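Local coordinates for protein ElaA (Escherichia coli, PDB 5Z6N) that probably transfers an acetyl group from acetyl coenzyme A to an amine, acting as a GNAT-fold N-acetyltransferase, at residues 26-29 / 35-38; 80-85 / 89-94; 65-70 / 105-110; 131-136 / 142-147; 50-53 / 58-61. One frame throughout, in Å; residues are numbered along the deposited sequence.

Contact 1. Residues 26-29 / 35-38; sequences AVFV and PYQD
Phe28 and Val29, in a part of helix 14-31 where the backbone widens into a pi-type turn, face Tyr36 and Asp38 of a loop without regular structure. The chains come nearest at Val29 and Pro35, whose CA atoms are 5.6 Å apart, and no backbone hydrogen bond joins the two segments, so side chains carry the contact. The aromatic side chains of Phe28 and Tyr36 run alongside each other in the same direction. Tyr36 holds CG between its backbone N and carbonyl carbon (chi1 86°), which brings CE1 to 3.8 Å and OH to 3.6 Å from Phe28 CB. The carbonyl oxygen of Phe28 meets the same ring at its edge, 3.8 Å from Tyr36 CE1. Val29 adds one branch, CG2, which reaches Tyr36 CE1 at 3.9 Å and Asp38 CB at 4.0 Å. An alanine in place of Tyr36 would probably open a gap beside Phe28 CB and leave Val29 CG2 with Asp38 CB alone of the loop segment. The strong polar partners of Asp38 lie outside the pair: OD1 forms salt bridges with Arg79 and Arg24. Val29 also packs on Val29 of the second subunit. The chemistry thus divides in two: apolar contact fits the loop to the helix, while the buried charge of Asp38 is probably balanced by the two arginines.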
# COMPACT_ATOMS: atom_id res chain seq x y z
N ALA B 26 3.50 -6.55 2.80
CA ALA B 26 3.77 -7.67 3.69
C ALA B 26 5.20 -8.18 3.55
O ALA B 26 5.74 -8.76 4.50
CB ALA B 26 2.78 -8.80 3.42
N VAL B 27 5.82 -7.98 2.39
CA VAL B 27 7.14 -8.55 2.14
C VAL B 27 8.27 -7.53 2.22
O VAL B 27 9.31 -7.79 2.85
CB VAL B 27 7.19 -9.19 0.74
CG1 VAL B 27 8.63 -9.51 0.37
CG2 VAL B 27 6.33 -10.44 0.70
N PHE B 28 8.09 -6.37 1.58
CA PHE B 28 9.17 -5.40 1.47
C PHE B 28 9.11 -4.40 2.62
O PHE B 28 10.14 -3.80 2.94
CB PHE B 28 9.14 -4.65 0.14
CG PHE B 28 9.36 -5.52 -1.06
CD1 PHE B 28 10.50 -6.31 -1.16
CD2 PHE B 28 8.44 -5.54 -2.09
CE1 PHE B 28 10.70 -7.12 -2.27
CE2 PHE B 28 8.65 -6.34 -3.20
CZ PHE B 28 9.78 -7.13 -3.28
N VAL B 29 7.95 -4.21 3.23
CA VAL B 29 7.82 -3.30 4.36
C VAL B 29 7.86 -4.05 5.69
O VAL B 29 8.70 -3.78 6.54
CB VAL B 29 6.53 -2.46 4.24
CG1 VAL B 29 6.31 -1.64 5.50
CG2 VAL B 29 6.61 -1.55 3.02
N PRO B 35 10.83 0.44 6.73
CA PRO B 35 9.81 1.48 6.57
C PRO B 35 10.28 2.28 5.37
O PRO B 35 11.33 2.94 5.43
CB PRO B 35 9.81 2.19 7.93
CG PRO B 35 11.17 1.92 8.49
CD PRO B 35 11.56 0.56 8.00
N TYR B 36 9.53 2.25 4.27
CA TYR B 36 9.89 2.97 3.06
C TYR B 36 8.57 3.18 2.31
O TYR B 36 7.51 2.71 2.72
CB TYR B 36 10.96 2.35 2.15
CG TYR B 36 10.46 1.33 1.15
CD1 TYR B 36 10.09 0.06 1.55
CD2 TYR B 36 10.38 1.65 -0.21
CE1 TYR B 36 9.64 -0.88 0.62
CE2 TYR B 36 9.92 0.72 -1.13
CZ TYR B 36 9.56 -0.54 -0.71
OH TYR B 36 9.11 -1.47 -1.63
N GLN B 37 8.65 3.92 1.20
CA GLN B 37 7.48 4.28 0.40
C GLN B 37 7.31 3.25 -0.72
O GLN B 37 7.76 3.43 -1.85
CB GLN B 37 7.62 5.69 -0.15
CG GLN B 37 6.38 6.23 -0.83
CD GLN B 37 5.28 6.60 0.15
OE1 GLN B 37 5.53 7.27 1.15
NE2 GLN B 37 4.06 6.16 -0.13
N ASP B 38 6.62 2.15 -0.38
CA ASP B 38 6.40 1.10 -1.37
C ASP B 38 5.47 1.55 -2.48
O ASP B 38 5.60 1.09 -3.62
CB ASP B 38 5.83 -0.15 -0.68
CG ASP B 38 5.35 -1.18 -1.68
OD1 ASP B 38 6.15 -1.58 -2.54
OD2 ASP B 38 4.16 -1.58 -1.60

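Contact 2. Residues 80-85 / 89-94; sequences VIVSEA and EKVGQQ
Val82 meets Val91 and Gly92 at the strand-to-helix turn of a beta-alpha-beta unit, where strand 75-82 ends and helix 91-106 begins. The intervening turn and helix start correspond to the GNAT signature Q/R-x-x-G-x-G/A, which runs here from Arg87 to Gly92. Its fourth position is Lys90, which holds a positive phi of 85° where relatives usually have glycine, and which is the N-cap of the helix. The helix then closes its first turn with a bond from Gln94 N to Lys90 O of 3.1 Å. Across the contact the nearest CA pair is Val82 and Gly92, 6.2 Å apart. The two branches of Val82 divide the work: CG1 meets Val91 CG1 at 3.4 Å, and CG2 lies 3.7 Å from Gly92 CA and 3.8 Å from Gly92 N. Val91 turns CG1 between its backbone N and carbonyl carbon (chi1 55°), bringing that methyl against both branches of Val82, with 3.9 Å from its CG1 to Val82 CG2. Outside the pair, the carbonyl oxygen of Val82 accepts a hydrogen bond from Arg87 NE, which ties the signature turn to the strand end. No polar bond crosses between the segments. The contact is methyl on methyl and methyl on glycine backbone, and the amides of this first turn are probably placed, as in relatives, to meet the pyrophosphate of the coenzyme.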
# COMPACT_ATOMS: atom_id res chain seq x y z
N VAL B 80 9.93 -8.15 -7.17
CA VAL B 80 9.80 -9.59 -7.42
C VAL B 80 9.49 -10.30 -6.11
O VAL B 80 10.27 -10.23 -5.15
CB VAL B 80 11.08 -10.14 -8.06
CG1 VAL B 80 10.96 -11.64 -8.30
CG2 VAL B 80 11.38 -9.38 -9.36
N ILE B 81 8.35 -11.00 -6.06
CA ILE B 81 7.88 -11.63 -4.83
C ILE B 81 7.40 -13.05 -5.10
O ILE B 81 6.76 -13.32 -6.12
CB ILE B 81 6.75 -10.84 -4.16
CG1 ILE B 81 7.15 -9.39 -3.92
CG2 ILE B 81 6.37 -11.49 -2.84
CD1 ILE B 81 6.05 -8.55 -3.34
N VAL B 82 7.72 -13.95 -4.17
CA VAL B 82 6.98 -15.17 -3.93
C VAL B 82 6.53 -15.14 -2.47
O VAL B 82 7.30 -14.76 -1.58
CB VAL B 82 7.82 -16.43 -4.21
CG1 VAL B 82 7.08 -17.68 -3.77
CG2 VAL B 82 8.20 -16.50 -5.68
N SER B 83 5.27 -15.51 -2.23
CA SER B 83 4.76 -15.51 -0.86
C SER B 83 5.44 -16.61 -0.05
O SER B 83 5.66 -17.72 -0.54
CB SER B 83 3.24 -15.69 -0.85
OG SER B 83 2.87 -17.02 -1.16
N GLU B 84 5.77 -16.29 1.21
CA GLU B 84 6.71 -17.10 1.98
C GLU B 84 6.21 -18.52 2.21
O GLU B 84 7.03 -19.43 2.42
CB GLU B 84 7.04 -16.44 3.31
CG GLU B 84 5.87 -15.78 4.01
CD GLU B 84 5.89 -14.27 3.85
OE1 GLU B 84 5.44 -13.77 2.80
OE2 GLU B 84 6.36 -13.60 4.79
N ALA B 85 4.90 -18.74 2.18
CA ALA B 85 4.38 -20.09 2.32
C ALA B 85 4.74 -20.98 1.14
O ALA B 85 4.70 -22.21 1.27
CB ALA B 85 2.87 -20.06 2.51
N GLU B 89 10.52 -23.74 -4.32
CA GLU B 89 9.76 -24.74 -5.06
C GLU B 89 9.32 -24.39 -6.48
O GLU B 89 8.21 -24.75 -6.89
CB GLU B 89 8.54 -25.16 -4.23
CG GLU B 89 8.07 -26.57 -4.47
CD GLU B 89 7.44 -27.17 -3.23
OE1 GLU B 89 7.36 -26.46 -2.21
OE2 GLU B 89 7.02 -28.35 -3.29
N LYS B 90 10.17 -23.69 -7.23
CA LYS B 90 10.11 -23.51 -8.68
C LYS B 90 9.20 -22.34 -9.07
O LYS B 90 9.20 -21.96 -10.24
CB LYS B 90 9.64 -24.77 -9.45
CG LYS B 90 10.67 -25.39 -10.39
CD LYS B 90 10.26 -26.82 -10.74
CE LYS B 90 11.07 -27.41 -11.89
NZ LYS B 90 12.51 -27.66 -11.56
N VAL B 91 8.42 -21.77 -8.15
CA VAL B 91 7.48 -20.72 -8.54
C VAL B 91 8.23 -19.43 -8.90
O VAL B 91 7.84 -18.71 -9.83
CB VAL B 91 6.44 -20.49 -7.43
CG1 VAL B 91 7.12 -20.20 -6.12
CG2 VAL B 91 5.50 -19.35 -7.81
N GLY B 92 9.31 -19.13 -8.17
CA GLY B 92 10.10 -17.95 -8.51
C GLY B 92 10.67 -18.03 -9.91
O GLY B 92 10.66 -17.05 -10.66
N GLN B 93 11.17 -19.21 -10.30
CA GLN B 93 11.62 -19.43 -11.67
C GLN B 93 10.48 -19.27 -12.66
O GLN B 93 10.70 -18.84 -13.80
CB GLN B 93 12.27 -20.81 -11.78
CG GLN B 93 12.45 -21.33 -13.19
CD GLN B 93 11.29 -22.19 -13.65
OE1 GLN B 93 10.86 -23.10 -12.94
NE2 GLN B 93 10.77 -21.91 -14.84
N GLN B 94 9.25 -19.60 -12.25
CA GLN B 94 8.11 -19.43 -13.15
C GLN B 94 7.73 -17.96 -13.29
O GLN B 94 7.42 -17.50 -14.40
CB GLN B 94 6.92 -20.25 -12.64
CG GLN B 94 7.00 -21.73 -12.99
CD GLN B 94 6.18 -22.59 -12.05
OE1 GLN B 94 6.60 -23.67 -11.65
NE2 GLN B 94 5.00 -22.10 -11.69

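Contact 3. Residues 65-70 / 105-110; sequences ILKSDD and HHWPDK
Lys67 lays its aliphatic chain over one face of Trp107, joining the last part of strand 59-67 to the residue that follows helix 91-106 in the GNAT alpha/beta fold. CB lies over the CZ2-CH2 rim of the six-membered ring, 3.7 Å from Trp107 CZ2, and the chain then runs toward the five-membered ring. There CD sits 3.8 Å from the ring centroid and 10° off the normal, a CH-pi contact squarely over the face. The ammonium NZ goes past it to 5.8 Å from that centroid, at most a weak cation-pi attraction. Its near neighbour is instead Lys110 CE at 3.5 Å, and the two chains cross at about a right angle. The NZ atoms of Lys67 and Lys110 are 4.3 Å apart, a like-charged pair that would probably oppose closer approach. Ile65, on the same side of the strand as Lys67, adds CG2 at 4.0 Å from Trp107 CZ3. In the next shell, Asn48 OD1 accepts a hydrogen bond from the backbone N of Lys67, and Val75 of the adjacent strand touches Ile65, Trp107 and Lys110 alike. Behind the indole, on the face opposite Lys67, His106 CB stands 3.5 Å above the ring plane, offset toward the rim.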
# COMPACT_ATOMS: atom_id res chain seq x y z
N ILE B 65 6.71 -4.22 -14.08
CA ILE B 65 7.57 -3.91 -15.21
C ILE B 65 7.42 -2.43 -15.54
O ILE B 65 6.32 -1.97 -15.86
CB ILE B 65 7.20 -4.77 -16.43
CG1 ILE B 65 7.24 -6.26 -16.08
CG2 ILE B 65 8.11 -4.46 -17.58
CD1 ILE B 65 6.70 -7.14 -17.18
N LEU B 66 8.52 -1.70 -15.47
CA LEU B 66 8.53 -0.28 -15.80
C LEU B 66 9.05 -0.07 -17.22
O LEU B 66 10.12 -0.59 -17.57
CB LEU B 66 9.37 0.51 -14.79
CG LEU B 66 9.05 0.26 -13.32
CD1 LEU B 66 9.93 1.09 -12.42
CD2 LEU B 66 7.59 0.50 -13.00
N LYS B 67 8.29 0.67 -18.02
CA LYS B 67 8.69 1.07 -19.37
C LYS B 67 8.77 2.59 -19.33
O LYS B 67 7.77 3.29 -19.55
CB LYS B 67 7.72 0.56 -20.43
CG LYS B 67 8.03 1.06 -21.83
CD LYS B 67 9.42 0.61 -22.26
CE LYS B 67 9.94 1.48 -23.40
NZ LYS B 67 10.97 2.46 -22.94
N SER B 68 9.94 3.10 -19.10
CA SER B 68 10.11 4.50 -18.92
C SER B 68 11.54 4.96 -19.14
O SER B 68 12.37 4.19 -19.51
CB SER B 68 9.66 4.90 -17.51
OG SER B 68 10.48 4.31 -16.52
N ASP B 69 11.84 6.21 -18.87
CA ASP B 69 10.86 7.23 -18.59
C ASP B 69 10.49 7.55 -19.98
O ASP B 69 10.94 8.53 -20.51
CB ASP B 69 11.49 8.44 -17.87
CG ASP B 69 11.90 8.15 -16.41
OD1 ASP B 69 11.47 7.13 -15.83
OD2 ASP B 69 12.63 8.96 -15.82
N ASP B 70 9.76 6.68 -20.63
CA ASP B 70 9.39 6.91 -22.01
C ASP B 70 10.62 7.41 -22.77
O ASP B 70 10.47 8.17 -23.70
CB ASP B 70 8.39 8.06 -22.12
CG ASP B 70 6.97 7.64 -21.81
OD1 ASP B 70 6.62 6.49 -22.09
OD2 ASP B 70 6.21 8.47 -21.30
N HIS B 105 8.03 -10.05 -25.40
CA HIS B 105 6.93 -9.79 -26.32
C HIS B 105 6.72 -8.30 -26.53
O HIS B 105 6.82 -7.80 -27.65
CB HIS B 105 5.65 -10.45 -25.78
CG HIS B 105 4.52 -10.46 -26.76
ND1 HIS B 105 3.36 -11.17 -26.55
CD2 HIS B 105 4.37 -9.86 -27.97
CE1 HIS B 105 2.54 -11.01 -27.57
NE2 HIS B 105 3.13 -10.21 -28.45
N HIS B 106 6.45 -7.57 -25.44
CA HIS B 106 6.03 -6.18 -25.58
C HIS B 106 7.13 -5.31 -26.17
O HIS B 106 6.90 -4.54 -27.11
CB HIS B 106 5.55 -5.63 -24.24
CG HIS B 106 4.09 -5.81 -24.00
ND1 HIS B 106 3.52 -7.03 -23.70
CD2 HIS B 106 3.06 -4.93 -24.04
CE1 HIS B 106 2.22 -6.89 -23.56
NE2 HIS B 106 1.91 -5.62 -23.76
N TRP B 107 8.35 -5.43 -25.65
CA TRP B 107 9.48 -4.61 -26.10
C TRP B 107 10.67 -5.50 -26.46
O TRP B 107 11.67 -5.53 -25.73
CB TRP B 107 9.87 -3.58 -25.04
CG TRP B 107 8.70 -2.79 -24.62
CD1 TRP B 107 8.12 -1.75 -25.28
CD2 TRP B 107 7.92 -3.00 -23.44
NE1 TRP B 107 7.03 -1.28 -24.58
CE2 TRP B 107 6.89 -2.03 -23.44
CE3 TRP B 107 8.00 -3.90 -22.38
CZ2 TRP B 107 5.95 -1.95 -22.42
CZ3 TRP B 107 7.06 -3.82 -21.37
CH2 TRP B 107 6.05 -2.85 -21.39
N PRO B 108 10.60 -6.21 -27.58
CA PRO B 108 11.82 -6.83 -28.12
C PRO B 108 12.78 -5.73 -28.55
O PRO B 108 12.40 -4.58 -28.75
CB PRO B 108 11.31 -7.64 -29.32
CG PRO B 108 10.10 -6.89 -29.77
CD PRO B 108 9.47 -6.31 -28.52
N ASP B 109 14.06 -6.11 -28.67
CA ASP B 109 15.12 -5.16 -29.01
C ASP B 109 15.25 -4.07 -27.94
O ASP B 109 15.49 -2.90 -28.24
CB ASP B 109 14.90 -4.54 -30.39
CG ASP B 109 14.44 -5.56 -31.41
OD1 ASP B 109 14.79 -6.75 -31.26
OD2 ASP B 109 13.73 -5.18 -32.37
N LYS B 110 15.06 -4.47 -26.68
CA LYS B 110 15.33 -3.63 -25.52
C LYS B 110 15.80 -4.59 -24.42
O LYS B 110 15.14 -5.61 -24.16
CB LYS B 110 14.13 -2.82 -25.04
CG LYS B 110 14.03 -1.42 -25.63
CD LYS B 110 13.17 -0.52 -24.75
CE LYS B 110 13.23 0.94 -25.20
NZ LYS B 110 12.75 1.12 -26.60

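Contact 4. Residues 131-136 / 142-147; sequences PVTEVY and PHIGMA
Ile144 sets CG1 anti to its backbone N (chi1 -156°) and bends at chi2 (83°), carrying CD1 against the backbone of Thr133 to Val135 and to within 3.5 Å of Val135 CG2. Its CG1 meets Pro131 CB at 3.8 Å. In Tyr136, CG lies between the backbone N and the carbonyl carbon (chi1 66°), which folds the ring back so that His143 CB comes over one of its faces. The backbones form two short antiparallel ladders at the edge of the GNAT sheet, where strand 129-131 borders 143-148, and the register slips by two residues between them. Pro131 and Met146 make a non-hydrogen-bonded pair, beside which Val132 N donates to Gly145 O at 2.7 Å. Tyr136 and His143 make the hydrogen-bonded one, with Tyr136 N bound to His143 O at 2.9 Å in the carbonyl plane. Between the ladders Thr133 lies against Gly145, its CB 3.2 Å from Gly145 N, while OG1 gives a weak bond to Val132 O. A glycine at Thr133 would probably strip Gly145 N of its CB and CG2 contacts and leave Val132 O without that donor. Gln121 of helix 121-124 touches Pro131, Ile144 and Met146.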
# COMPACT_ATOMS: atom_id res chain seq x y z
N PRO B 131 25.74 -8.94 -13.56
CA PRO B 131 25.98 -7.68 -12.84
C PRO B 131 26.47 -6.58 -13.77
O PRO B 131 27.39 -6.78 -14.56
CB PRO B 131 27.04 -8.06 -11.80
CG PRO B 131 27.54 -9.44 -12.20
CD PRO B 131 26.37 -10.08 -12.88
N VAL B 132 25.83 -5.42 -13.66
CA VAL B 132 26.25 -4.21 -14.36
C VAL B 132 26.58 -3.10 -13.36
O VAL B 132 26.46 -1.92 -13.67
CB VAL B 132 25.18 -3.74 -15.36
CG1 VAL B 132 25.05 -4.73 -16.50
CG2 VAL B 132 23.84 -3.57 -14.67
N THR B 133 27.01 -3.48 -12.16
CA THR B 133 27.03 -2.56 -11.03
C THR B 133 28.02 -3.10 -9.99
O THR B 133 28.38 -4.28 -10.03
CB THR B 133 25.60 -2.41 -10.48
OG1 THR B 133 24.84 -1.58 -11.37
CG2 THR B 133 25.55 -1.79 -9.11
N GLU B 134 28.49 -2.22 -9.12
CA GLU B 134 29.25 -2.60 -7.93
C GLU B 134 28.30 -2.95 -6.78
O GLU B 134 27.20 -2.41 -6.67
CB GLU B 134 30.17 -1.46 -7.48
CG GLU B 134 31.46 -1.32 -8.27
CD GLU B 134 32.22 -2.62 -8.38
OE1 GLU B 134 32.07 -3.28 -9.42
OE2 GLU B 134 32.96 -2.98 -7.44
N VAL B 135 28.75 -3.84 -5.90
CA VAL B 135 27.94 -4.19 -4.74
C VAL B 135 27.78 -2.97 -3.85
O VAL B 135 28.77 -2.33 -3.46
CB VAL B 135 28.55 -5.37 -3.97
CG1 VAL B 135 27.76 -5.62 -2.69
CG2 VAL B 135 28.57 -6.62 -4.82
N TYR B 136 26.54 -2.61 -3.55
CA TYR B 136 26.24 -1.53 -2.62
C TYR B 136 25.00 -1.91 -1.82
O TYR B 136 24.45 -3.01 -1.96
CB TYR B 136 26.10 -0.19 -3.34
CG TYR B 136 24.91 -0.08 -4.27
CD1 TYR B 136 24.93 -0.68 -5.52
CD2 TYR B 136 23.79 0.65 -3.91
CE1 TYR B 136 23.85 -0.58 -6.37
CE2 TYR B 136 22.71 0.76 -4.76
CZ TYR B 136 22.74 0.14 -5.99
OH TYR B 136 21.68 0.24 -6.85
N PRO B 142 22.88 -5.51 0.83
CA PRO B 142 23.72 -5.68 -0.35
C PRO B 142 22.92 -5.81 -1.64
O PRO B 142 22.11 -6.73 -1.78
CB PRO B 142 24.47 -6.97 -0.03
CG PRO B 142 24.56 -7.00 1.49
CD PRO B 142 23.58 -5.98 2.04
N HIS B 143 23.15 -4.89 -2.57
CA HIS B 143 22.47 -4.86 -3.86
C HIS B 143 23.49 -4.88 -4.99
O HIS B 143 24.62 -4.39 -4.85
CB HIS B 143 21.59 -3.61 -4.02
CG HIS B 143 20.41 -3.58 -3.10
ND1 HIS B 143 19.20 -3.02 -3.46
CD2 HIS B 143 20.25 -4.02 -1.82
CE1 HIS B 143 18.35 -3.13 -2.46
NE2 HIS B 143 18.96 -3.73 -1.45
N ILE B 144 23.07 -5.45 -6.12
CA ILE B 144 23.81 -5.35 -7.37
C ILE B 144 22.82 -5.04 -8.47
O ILE B 144 21.69 -5.55 -8.47
CB ILE B 144 24.61 -6.64 -7.68
CG1 ILE B 144 25.78 -6.34 -8.61
CG2 ILE B 144 23.73 -7.72 -8.28
CD1 ILE B 144 26.99 -5.83 -7.88
N GLY B 145 23.20 -4.14 -9.37
CA GLY B 145 22.40 -3.90 -10.56
C GLY B 145 22.72 -4.93 -11.62
O GLY B 145 23.88 -5.27 -11.86
N MET B 146 21.67 -5.44 -12.25
CA MET B 146 21.80 -6.51 -13.22
C MET B 146 20.95 -6.19 -14.44
O MET B 146 19.97 -5.44 -14.37
CB MET B 146 21.38 -7.86 -12.62
CG MET B 146 22.18 -8.24 -11.39
SD MET B 146 21.67 -9.79 -10.63
CE MET B 146 22.70 -10.94 -11.53
N ALA B 147 21.34 -6.76 -15.58
CA ALA B 147 20.61 -6.54 -16.82
C ALA B 147 20.78 -7.76 -17.72
O ALA B 147 21.80 -8.46 -17.66
CB ALA B 147 21.06 -5.27 -17.53

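Contact 5. Residues 50-53 / 58-61; sequences HILG and ELVA
Gly53 faces both Val60 and Ala61, a classic beta bulge, and the short strand segments 50-53 and 59-61 pass 5.3 Å apart with their directions turned by 110°. Two bonds hold the bulge. Gly53 N donates to Ala61 O at 2.6 Å, approaching from above the carbonyl plane, 42° out of it. Val60 N donates to Gly53 O at 2.8 Å, nearly along the C=O axis. A further bond from Ala61 N to the same oxygen is long and weak. The side chains close round the glycine. Leu59 holds CG anti to its backbone N (chi1 176°), which swings CD1 across to 3.6 Å from Leu52 CB and 3.5 Å from Gly53 O. Val60 brings CG2 to 3.6 Å from Gly53 O, and Ala61 puts its methyl 3.9 Å from Gly53 CA, so that all three residues of the strand segment touch the glycine. Gly53 O takes its shorter, straighter bond from Val60 N and is flanked by the apolar carbons Leu59 CD1 and Val60 CG2. The hairpin of strands 49-54 and 59-67 lies between neighbours, with Leu52 bonded through its backbone to Gln5 of strand 3-8 and Val60 to Ser83, just past strand 75-82, while Ile51 packs on Leu95, Thr99 and Thr102 of helix 91-106.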
# COMPACT_ATOMS: atom_id res chain seq x y z
N HIS B 50 1.75 -5.33 -14.73
CA HIS B 50 1.93 -6.10 -13.51
C HIS B 50 1.61 -7.57 -13.77
O HIS B 50 0.68 -7.89 -14.53
CB HIS B 50 1.04 -5.58 -12.36
CG HIS B 50 1.06 -4.09 -12.21
ND1 HIS B 50 0.40 -3.24 -13.08
CD2 HIS B 50 1.67 -3.29 -11.30
CE1 HIS B 50 0.59 -1.99 -12.70
NE2 HIS B 50 1.37 -1.99 -11.63
N ILE B 51 2.38 -8.45 -13.15
CA ILE B 51 2.22 -9.89 -13.30
C ILE B 51 1.93 -10.48 -11.93
O ILE B 51 2.66 -10.23 -10.97
CB ILE B 51 3.47 -10.51 -13.95
CG1 ILE B 51 3.58 -9.99 -15.38
CG2 ILE B 51 3.41 -12.04 -13.91
CD1 ILE B 51 4.87 -10.24 -16.05
N LEU B 52 0.83 -11.23 -11.84
CA LEU B 52 0.31 -11.73 -10.58
C LEU B 52 0.19 -13.25 -10.65
O LEU B 52 -0.36 -13.78 -11.62
CB LEU B 52 -1.07 -11.12 -10.27
CG LEU B 52 -1.34 -9.65 -10.58
CD1 LEU B 52 -2.80 -9.28 -10.41
CD2 LEU B 52 -0.49 -8.77 -9.72
N GLY B 53 0.69 -13.93 -9.62
CA GLY B 53 0.47 -15.36 -9.50
C GLY B 53 -0.61 -15.64 -8.47
O GLY B 53 -0.46 -15.27 -7.31
N GLU B 58 -5.68 -16.18 -3.84
CA GLU B 58 -4.56 -15.78 -3.00
C GLU B 58 -3.40 -15.37 -3.91
O GLU B 58 -3.03 -16.12 -4.81
CB GLU B 58 -4.12 -16.90 -2.06
CG GLU B 58 -3.14 -16.45 -0.99
CD GLU B 58 -3.52 -16.95 0.39
OE1 GLU B 58 -3.59 -16.12 1.32
OE2 GLU B 58 -3.73 -18.18 0.54
N LEU B 59 -2.86 -14.18 -3.67
CA LEU B 59 -1.78 -13.65 -4.49
C LEU B 59 -0.45 -14.10 -3.90
O LEU B 59 -0.03 -13.61 -2.85
CB LEU B 59 -1.85 -12.12 -4.56
CG LEU B 59 -0.68 -11.53 -5.34
CD1 LEU B 59 -0.80 -11.87 -6.81
CD2 LEU B 59 -0.62 -10.05 -5.14
N VAL B 60 0.20 -15.05 -4.58
CA VAL B 60 1.38 -15.73 -4.06
C VAL B 60 2.61 -15.49 -4.92
O VAL B 60 3.64 -16.13 -4.71
CB VAL B 60 1.11 -17.24 -3.91
CG1 VAL B 60 -0.07 -17.47 -2.95
CG2 VAL B 60 0.83 -17.87 -5.26
N ALA B 61 2.53 -14.57 -5.88
CA ALA B 61 3.66 -14.24 -6.75
C ALA B 61 3.35 -12.95 -7.48
O ALA B 61 2.20 -12.72 -7.88
CB ALA B 61 3.94 -15.36 -7.76

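In the fold
Contact 5 is the buried one; the other four are partly buried, and contact 4 has the most exposed residues. Contacts 2, 3, 4 and 5 reach the same sheet, and contacts 2 and 3 use opposite ends of helix 91-106. Contacts 3 and 5 share strand 59-67 and touch through Ile65 and Ile51, with CD1 to CD1 at 3.8 Å. Contact 1 packs on contact 2 through Phe28 and Ile81, and contact 2 meets contact 5 through a probable bond from Ser83 N to Val60 O. Contacts 4 and 5 combine backbone hydrogen bonds with apolar packing, whereas contacts 1, 2 and 3 rely on side-chain packing, with an aromatic ring in 1 and 3.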